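Local coordinates for calcium-regulated actin-bundling protein (Dictyostelium discoideum, PDB 4X3N) that binds and bundles actin filaments under calcium regulation and may contribute to the structure and reorganization of filopodia and pseudopodia during cell movement, at residues Cys35-Val47 with Val85-Asp97. Numbering follows the deposited sequence.
Sequences CNVAKLPFSQQAV and VFKYDEGNDLDFD
The amide of Q45 illustrates how one side chain can satisfy the carbonyls of two chain segments. Its NE2 sends one N-H almost straight to N92 O (2.9 Å), in the carbonyl plane and on a lone pair, and the other to L40 O, 2.7 Å away. Q45 OE1 accepts from the backbone N of L154, so every polar atom of this buried amide has a partner. The bond in the other direction comes from N92, whose ND2 donates to K39 O at 3.1 Å with an N-H...O angle of 171°.

G91 O takes the N-H of F42 (3.0 Å) at the start of helix 42-57, while E90 brings OE1 to S43 OG (2.8 Å) and OE2 weakly to S43 N; OE2 also accepts from W69 NE1. The G91 carbonyl also lies over the centre of the F42 ring, and Y88 OH, bonded to D76 and accepting from G91 N (3.0 Å), sits at the ring's edge. With an alanine in place of F42, the G91-N92 backbone would probably lose the ring it lies against, and L94 CD2 an apolar neighbour.

K39, bent at chi2 (-69°), carries NZ to the syn lone pair of D93 OD2 in a 2.8 Å salt bridge; a water donates to the same oxygen and, weakly, to A38 O. D93 OD1 pairs with R150 of the calcium site. The turn between helices 28-38 and 42-57 thus holds the loop leading into strand 93-95, which pairs antiparallel with strand 150-152 of the calcium loop, consistent with an EF-hand pair.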
ATOM      1  N   CYS A  35      -3.993  18.651  -3.874  1.00 22.24           N
ATOM      2  CA  CYS A  35      -3.745  17.227  -4.068  1.00 25.13           C
ATOM      3  C   CYS A  35      -2.987  16.964  -5.354  1.00 25.69           C
ATOM      4  O   CYS A  35      -2.097  16.078  -5.376  1.00 26.36           O
ATOM      5  CB  CYS A  35      -5.045  16.397  -4.022  1.00 26.77           C
ATOM      6  SG  CYS A  35      -5.715  16.328  -2.334  1.00 28.59           S
ATOM      7  N   ASN A  36      -3.297  17.716  -6.410  1.00 24.29           N
ATOM      8  CA  ASN A  36      -2.555  17.546  -7.665  1.00 24.50           C
ATOM      9  C   ASN A  36      -1.125  17.937  -7.605  1.00 23.15           C
ATOM     10  O   ASN A  36      -0.266  17.199  -8.055  1.00 23.85           O
ATOM     11  CB  ASN A  36      -3.258  18.271  -8.792  1.00 27.26           C
ATOM     12  CG  ASN A  36      -4.546  17.579  -9.159  1.00 30.40           C
ATOM     13  OD1 ASN A  36      -4.647  16.365  -9.015  1.00 38.22           O
ATOM     14  ND2 ASN A  36      -5.525  18.316  -9.625  1.00 34.01           N
ATOM     15  N   VAL A  37      -0.840  19.110  -7.043  1.00 22.86           N
ATOM     16  CA  VAL A  37       0.522  19.526  -6.845  1.00 19.99           C
ATOM     17  C   VAL A  37       1.242  18.475  -5.989  1.00 18.84           C
ATOM     18  O   VAL A  37       2.386  18.136  -6.256  1.00 19.99           O
ATOM     19  CB  VAL A  37       0.627  20.917  -6.094  1.00 20.01           C
ATOM     20  CG1 VAL A  37       2.106  21.273  -5.850  1.00 18.77           C
ATOM     21  CG2 VAL A  37      -0.061  22.016  -6.906  1.00 21.48           C
ATOM     22  N   ALA A  38       0.614  18.015  -4.905  1.00 18.84           N
ATOM     23  CA  ALA A  38       1.249  17.081  -4.011  1.00 18.63           C
ATOM     24  C   ALA A  38       1.536  15.674  -4.629  1.00 21.58           C
ATOM     25  O   ALA A  38       2.341  14.920  -4.108  1.00 25.23           O
ATOM     26  CB  ALA A  38       0.478  16.965  -2.693  1.00 20.34           C
ATOM     27  N   LYS A  39       0.923  15.347  -5.753  1.00 22.66           N
ATOM     28  CA  LYS A  39       1.248  14.125  -6.488  1.00 25.24           C
ATOM     29  C   LYS A  39       2.268  14.322  -7.568  1.00 24.22           C
ATOM     30  O   LYS A  39       2.661  13.365  -8.187  1.00 23.46           O
ATOM     31  CB  LYS A  39      -0.003  13.535  -7.109  1.00 26.63           C
ATOM     32  CG  LYS A  39      -0.932  12.942  -6.054  1.00 32.00           C
ATOM     33  CD  LYS A  39      -0.311  11.680  -5.427  1.00 32.46           C
ATOM     34  CE  LYS A  39      -1.284  10.924  -4.514  1.00 35.77           C
ATOM     35  NZ  LYS A  39      -0.550   9.820  -3.797  1.00 33.62           N
ATOM     36  N   LEU A  40       2.726  15.538  -7.787  1.00 22.79           N
ATOM     37  CA  LEU A  40       3.781  15.814  -8.768  1.00 23.64           C
ATOM     38  C   LEU A  40       5.055  15.315  -8.174  1.00 22.34           C
ATOM     39  O   LEU A  40       5.099  15.127  -6.978  1.00 21.47           O
ATOM     40  CB  LEU A  40       3.938  17.329  -9.086  1.00 22.95           C
ATOM     41  CG  LEU A  40       2.779  18.015  -9.776  1.00 24.54           C
ATOM     42  CD1 LEU A  40       2.872  19.542  -9.881  1.00 23.76           C
ATOM     43  CD2 LEU A  40       2.557  17.383 -11.157  1.00 23.98           C
ATOM     44  N   PRO A  41       6.084  15.058  -9.009  1.00 21.52           N
ATOM     45  CA  PRO A  41       7.391  14.716  -8.478  1.00 21.57           C
ATOM     46  C   PRO A  41       7.840  15.756  -7.431  1.00 22.15           C
ATOM     47  O   PRO A  41       7.485  16.938  -7.520  1.00 21.08           O
ATOM     48  CB  PRO A  41       8.296  14.739  -9.692  1.00 22.50           C
ATOM     49  CG  PRO A  41       7.386  14.362 -10.855  1.00 21.20           C
ATOM     50  CD  PRO A  41       6.066  15.041 -10.505  1.00 22.07           C
ATOM     51  N   PHE A  42       8.612  15.305  -6.461  1.00 21.11           N
ATOM     52  CA  PHE A  42       9.024  16.173  -5.353  1.00 21.19           C
ATOM     53  C   PHE A  42       9.583  17.526  -5.843  1.00 22.89           C
ATOM     54  O   PHE A  42       9.280  18.577  -5.234  1.00 21.60           O
ATOM     55  CB  PHE A  42      10.084  15.546  -4.409  1.00 21.18           C
ATOM     56  CG  PHE A  42       9.743  14.194  -3.790  1.00 20.47           C
ATOM     57  CD1 PHE A  42       8.652  14.020  -2.969  1.00 19.06           C
ATOM     58  CD2 PHE A  42      10.574  13.077  -4.020  1.00 21.77           C
ATOM     59  CE1 PHE A  42       8.393  12.779  -2.398  1.00 20.19           C
ATOM     60  CE2 PHE A  42      10.319  11.839  -3.449  1.00 20.35           C
ATOM     61  CZ  PHE A  42       9.214  11.706  -2.613  1.00 21.38           C
ATOM     62  N   SER A  43      10.403  17.514  -6.901  1.00 21.06           N
ATOM     63  CA  SER A  43      11.109  18.702  -7.380  1.00 22.00           C
ATOM     64  C   SER A  43      10.091  19.738  -7.873  1.00 21.97           C
ATOM     65  O   SER A  43      10.241  20.921  -7.639  1.00 22.22           O
ATOM     66  CB  SER A  43      12.104  18.335  -8.459  1.00 23.84           C
ATOM     67  OG  SER A  43      11.438  17.654  -9.535  1.00 22.47           O
ATOM     68  N   GLN A  44       9.042  19.287  -8.518  1.00 19.67           N
ATOM     69  CA  GLN A  44       8.008  20.165  -8.950  1.00 20.80           C
ATOM     70  C   GLN A  44       7.162  20.706  -7.803  1.00 20.60           C
ATOM     71  O   GLN A  44       6.648  21.824  -7.853  1.00 20.62           O
ATOM     72  CB  GLN A  44       7.132  19.458  -9.964  1.00 23.35           C
ATOM     73  CG  GLN A  44       7.844  19.293 -11.315  1.00 23.14           C
ATOM     74  CD  GLN A  44       6.969  18.513 -12.278  1.00 25.10           C
ATOM     75  OE1 GLN A  44       5.824  18.885 -12.548  1.00 26.65           O
ATOM     76  NE2 GLN A  44       7.484  17.419 -12.758  1.00 24.59           N
ATOM     77  N   GLN A  45       6.979  19.906  -6.794  1.00 20.13           N
ATOM     78  CA  GLN A  45       6.309  20.375  -5.572  1.00 18.64           C
ATOM     79  C   GLN A  45       7.135  21.512  -4.974  1.00 19.28           C
ATOM     80  O   GLN A  45       6.586  22.553  -4.487  1.00 21.76           O
ATOM     81  CB  GLN A  45       6.227  19.241  -4.562  1.00 19.00           C
ATOM     82  CG  GLN A  45       5.284  18.097  -4.860  1.00 19.80           C
ATOM     83  CD  GLN A  45       5.390  16.961  -3.879  1.00 23.03           C
ATOM     84  OE1 GLN A  45       5.534  17.167  -2.633  1.00 18.94           O
ATOM     85  NE2 GLN A  45       5.276  15.735  -4.397  1.00 22.09           N
ATOM     86  N   ALA A  46       8.434  21.273  -4.911  1.00 19.79           N
ATOM     87  CA  ALA A  46       9.411  22.237  -4.415  1.00 19.90           C
ATOM     88  C   ALA A  46       9.362  23.558  -5.179  1.00 21.75           C
ATOM     89  O   ALA A  46       9.311  24.654  -4.602  1.00 18.41           O
ATOM     90  CB  ALA A  46      10.801  21.662  -4.500  1.00 20.27           C
ATOM     91  N   VAL A  47       9.346  23.473  -6.500  1.00 19.05           N
ATOM     92  CA  VAL A  47       9.220  24.645  -7.251  1.00 18.07           C
ATOM     93  C   VAL A  47       7.891  25.353  -7.107  1.00 19.06           C
ATOM     94  O   VAL A  47       7.884  26.600  -7.086  1.00 20.54           O
ATOM     95  CB  VAL A  47       9.479  24.360  -8.731  1.00 19.10           C
ATOM     96  CG1 VAL A  47       8.928  25.488  -9.573  1.00 21.87           C
ATOM     97  CG2 VAL A  47      10.969  24.118  -8.969  1.00 18.12           C
ATOM     98  N   VAL A  85      21.137   6.532  -7.537  1.00 27.21           N
ATOM     99  CA  VAL A  85      20.329   7.700  -7.936  1.00 27.80           C
ATOM    100  C   VAL A  85      19.933   7.714  -9.388  1.00 25.93           C
ATOM    101  O   VAL A  85      18.876   8.187  -9.696  1.00 22.75           O
ATOM    102  CB  VAL A  85      20.966   9.060  -7.557  1.00 33.16           C
ATOM    103  CG1 VAL A  85      21.222   9.114  -6.049  1.00 38.22           C
ATOM    104  CG2 VAL A  85      22.253   9.287  -8.278  1.00 32.61           C
ATOM    105  N   PHE A  86      20.781   7.200 -10.274  1.00 25.72           N
ATOM    106  CA  PHE A  86      20.523   7.233 -11.709  1.00 26.29           C
ATOM    107  C   PHE A  86      19.518   6.215 -12.162  1.00 26.97           C
ATOM    108  O   PHE A  86      19.146   6.195 -13.342  1.00 28.60           O
ATOM    109  CB  PHE A  86      21.831   7.109 -12.541  1.00 25.59           C
ATOM    110  CG  PHE A  86      22.555   5.824 -12.366  1.00 27.42           C
ATOM    111  CD1 PHE A  86      22.234   4.734 -13.155  1.00 27.11           C
ATOM    112  CD2 PHE A  86      23.592   5.700 -11.438  1.00 32.73           C
ATOM    113  CE1 PHE A  86      22.902   3.542 -13.033  1.00 27.72           C
ATOM    114  CE2 PHE A  86      24.291   4.507 -11.309  1.00 29.91           C
ATOM    115  CZ  PHE A  86      23.924   3.417 -12.095  1.00 30.65           C
ATOM    116  N   LYS A  87      19.035   5.397 -11.248  1.00 28.95           N
ATOM    117  CA  LYS A  87      17.954   4.443 -11.558  1.00 28.39           C
ATOM    118  C   LYS A  87      16.666   4.860 -10.821  1.00 29.76           C
ATOM    119  O   LYS A  87      15.696   4.123 -10.747  1.00 28.99           O
ATOM    120  CB  LYS A  87      18.356   3.078 -11.108  1.00 31.00           C
ATOM    121  CG  LYS A  87      19.679   2.603 -11.697  1.00 38.53           C
ATOM    122  CD  LYS A  87      20.145   1.330 -10.988  1.00 44.46           C
ATOM    123  CE  LYS A  87      19.353   0.133 -11.499  1.00 48.95           C
ATOM    124  NZ  LYS A  87      19.606  -0.051 -12.978  1.00 50.81           N
ATOM    125  N   TYR A  88      16.639   6.048 -10.258  1.00 28.21           N
ATOM    126  CA  TYR A  88      15.508   6.403  -9.435  1.00 25.37           C
ATOM    127  C   TYR A  88      14.565   7.279 -10.215  1.00 26.31           C
ATOM    128  O   TYR A  88      14.987   8.291 -10.696  1.00 25.99           O
ATOM    129  CB  TYR A  88      16.078   7.075  -8.181  1.00 25.13           C
ATOM    130  CG  TYR A  88      15.061   7.712  -7.351  1.00 23.83           C
ATOM    131  CD1 TYR A  88      14.013   6.969  -6.837  1.00 23.78           C
ATOM    132  CD2 TYR A  88      15.108   9.089  -7.076  1.00 24.86           C
ATOM    133  CE1 TYR A  88      13.077   7.565  -6.027  1.00 23.04           C
ATOM    134  CE2 TYR A  88      14.146   9.688  -6.313  1.00 22.12           C
ATOM    135  CZ  TYR A  88      13.131   8.927  -5.823  1.00 21.50           C
ATOM    136  OH  TYR A  88      12.184   9.470  -5.061  1.00 22.43           O
ATOM    137  N   ASP A  89      13.283   6.917 -10.352  1.00 25.36           N
ATOM    138  CA  ASP A  89      12.303   7.795 -10.956  1.00 26.46           C
ATOM    139  C   ASP A  89      11.663   8.541  -9.753  1.00 25.24           C
ATOM    140  O   ASP A  89      11.134   7.934  -8.815  1.00 25.88           O
ATOM    141  CB  ASP A  89      11.217   7.037 -11.697  1.00 28.92           C
ATOM    142  CG  ASP A  89      11.737   6.208 -12.866  1.00 31.70           C
ATOM    143  OD1 ASP A  89      12.592   6.687 -13.613  1.00 28.28           O
ATOM    144  OD2 ASP A  89      11.251   5.067 -13.027  1.00 35.15           O
ATOM    145  N   GLU A  90      11.749   9.850  -9.794  1.00 22.71           N
ATOM    146  CA  GLU A  90      11.439  10.684  -8.652  1.00 23.95           C
ATOM    147  C   GLU A  90      10.004  10.459  -8.139  1.00 22.98           C
ATOM    148  O   GLU A  90       9.073  10.477  -8.903  1.00 19.93           O
ATOM    149  CB  GLU A  90      11.640  12.146  -9.034  1.00 26.97           C
ATOM    150  CG  GLU A  90      11.776  13.029  -7.798  1.00 29.77           C
ATOM    151  CD  GLU A  90      11.942  14.505  -8.093  1.00 26.46           C
ATOM    152  OE1 GLU A  90      11.967  14.935  -9.228  1.00 30.69           O
ATOM    153  OE2 GLU A  90      12.052  15.239  -7.126  1.00 26.08           O
ATOM    154  N   GLY A  91       9.843  10.334  -6.811  1.00 24.39           N
ATOM    155  CA  GLY A  91       8.543  10.077  -6.184  1.00 23.04           C
ATOM    156  C   GLY A  91       7.754  11.316  -5.806  1.00 23.82           C
ATOM    157  O   GLY A  91       8.021  12.370  -6.333  1.00 25.45           O
ATOM    158  N   ASN A  92       6.722  11.159  -4.967  1.00 21.24           N
ATOM    159  CA  ASN A  92       5.838  12.248  -4.606  1.00 19.99           C
ATOM    160  C   ASN A  92       5.454  12.294  -3.146  1.00 20.36           C
ATOM    161  O   ASN A  92       5.313  13.410  -2.596  1.00 19.83           O
ATOM    162  CB  ASN A  92       4.525  12.252  -5.400  1.00 21.21           C
ATOM    163  CG  ASN A  92       3.870  10.847  -5.603  1.00 23.72           C
ATOM    164  OD1 ASN A  92       4.141   9.884  -4.918  1.00 24.04           O
ATOM    165  ND2 ASN A  92       3.024  10.760  -6.611  1.00 23.06           N
ATOM    166  N   ASP A  93       5.202  11.148  -2.529  1.00 18.07           N
ATOM    167  CA  ASP A  93       4.848  11.171  -1.111  1.00 18.02           C
ATOM    168  C   ASP A  93       5.249   9.861  -0.369  1.00 19.25           C
ATOM    169  O   ASP A  93       5.679   8.886  -0.963  1.00 21.08           O
ATOM    170  CB  ASP A  93       3.435  11.576  -0.990  1.00 19.68           C
ATOM    171  CG  ASP A  93       2.432  10.529  -1.558  1.00 19.17           C
ATOM    172  OD1 ASP A  93       2.694   9.333  -1.506  1.00 20.93           O
ATOM    173  OD2 ASP A  93       1.443  10.923  -2.146  1.00 19.16           O
ATOM    174  N   LEU A  94       5.220   9.919   0.942  1.00 21.18           N
ATOM    175  CA  LEU A  94       5.673   8.873   1.823  1.00 21.28           C
ATOM    176  C   LEU A  94       4.541   8.451   2.796  1.00 21.54           C
ATOM    177  O   LEU A  94       3.776   9.298   3.320  1.00 19.75           O
ATOM    178  CB  LEU A  94       6.840   9.373   2.684  1.00 22.32           C
ATOM    179  CG  LEU A  94       7.987  10.179   2.021  1.00 23.89           C
ATOM    180  CD1 LEU A  94       9.017  10.556   3.095  1.00 24.47           C
ATOM    181  CD2 LEU A  94       8.619   9.344   0.909  1.00 24.35           C
ATOM    182  N   ASP A  95       4.462   7.153   3.109  1.00 20.41           N
ATOM    183  CA  ASP A  95       3.548   6.735   4.159  1.00 20.13           C
ATOM    184  C   ASP A  95       4.151   7.220   5.479  1.00 19.30           C
ATOM    185  O   ASP A  95       5.313   7.691   5.486  1.00 16.72           O
ATOM    186  CB  ASP A  95       3.222   5.249   4.072  1.00 20.18           C
ATOM    187  CG  ASP A  95       4.334   4.288   4.547  1.00 23.27           C
ATOM    188  OD1 ASP A  95       5.229   4.593   5.392  1.00 21.02           O
ATOM    189  OD2 ASP A  95       4.218   3.088   4.094  1.00 21.42           O
ATOM    190  N   PHE A  96       3.443   7.056   6.571  1.00 20.13           N
ATOM    191  CA  PHE A  96       3.920   7.602   7.836  1.00 22.33           C
ATOM    192  C   PHE A  96       5.197   6.902   8.402  1.00 23.62           C
ATOM    193  O   PHE A  96       6.056   7.543   9.088  1.00 22.67           O
ATOM    194  CB  PHE A  96       2.792   7.582   8.888  1.00 22.78           C
ATOM    195  CG  PHE A  96       1.728   8.639   8.727  1.00 24.13           C
ATOM    196  CD1 PHE A  96       1.708   9.530   7.690  1.00 24.96           C
ATOM    197  CD2 PHE A  96       0.687   8.664   9.637  1.00 22.70           C
ATOM    198  CE1 PHE A  96       0.690  10.441   7.572  1.00 25.48           C
ATOM    199  CE2 PHE A  96      -0.326   9.586   9.533  1.00 25.25           C
ATOM    200  CZ  PHE A  96      -0.325  10.489   8.502  1.00 24.65           C
ATOM    201  N   ASP A  97       5.380   5.623   8.107  1.00 20.92           N
ATOM    202  CA  ASP A  97       6.576   4.978   8.597  1.00 23.35           C
ATOM    203  C   ASP A  97       7.789   5.494   7.812  1.00 26.08           C
ATOM    204  O   ASP A  97       8.838   5.790   8.410  1.00 20.64           O
ATOM    205  CB  ASP A  97       6.477   3.459   8.532  1.00 23.60           C
ATOM    206  CG  ASP A  97       5.558   2.892   9.595  1.00 23.09           C
ATOM    207  OD1 ASP A  97       5.504   3.413  10.724  1.00 20.46           O
ATOM    208  OD2 ASP A  97       4.888   1.928   9.284  1.00 26.55           O
TER
HETATM  209  O   HOH W   1       0.647  13.520  -2.193  1.00 23.52           O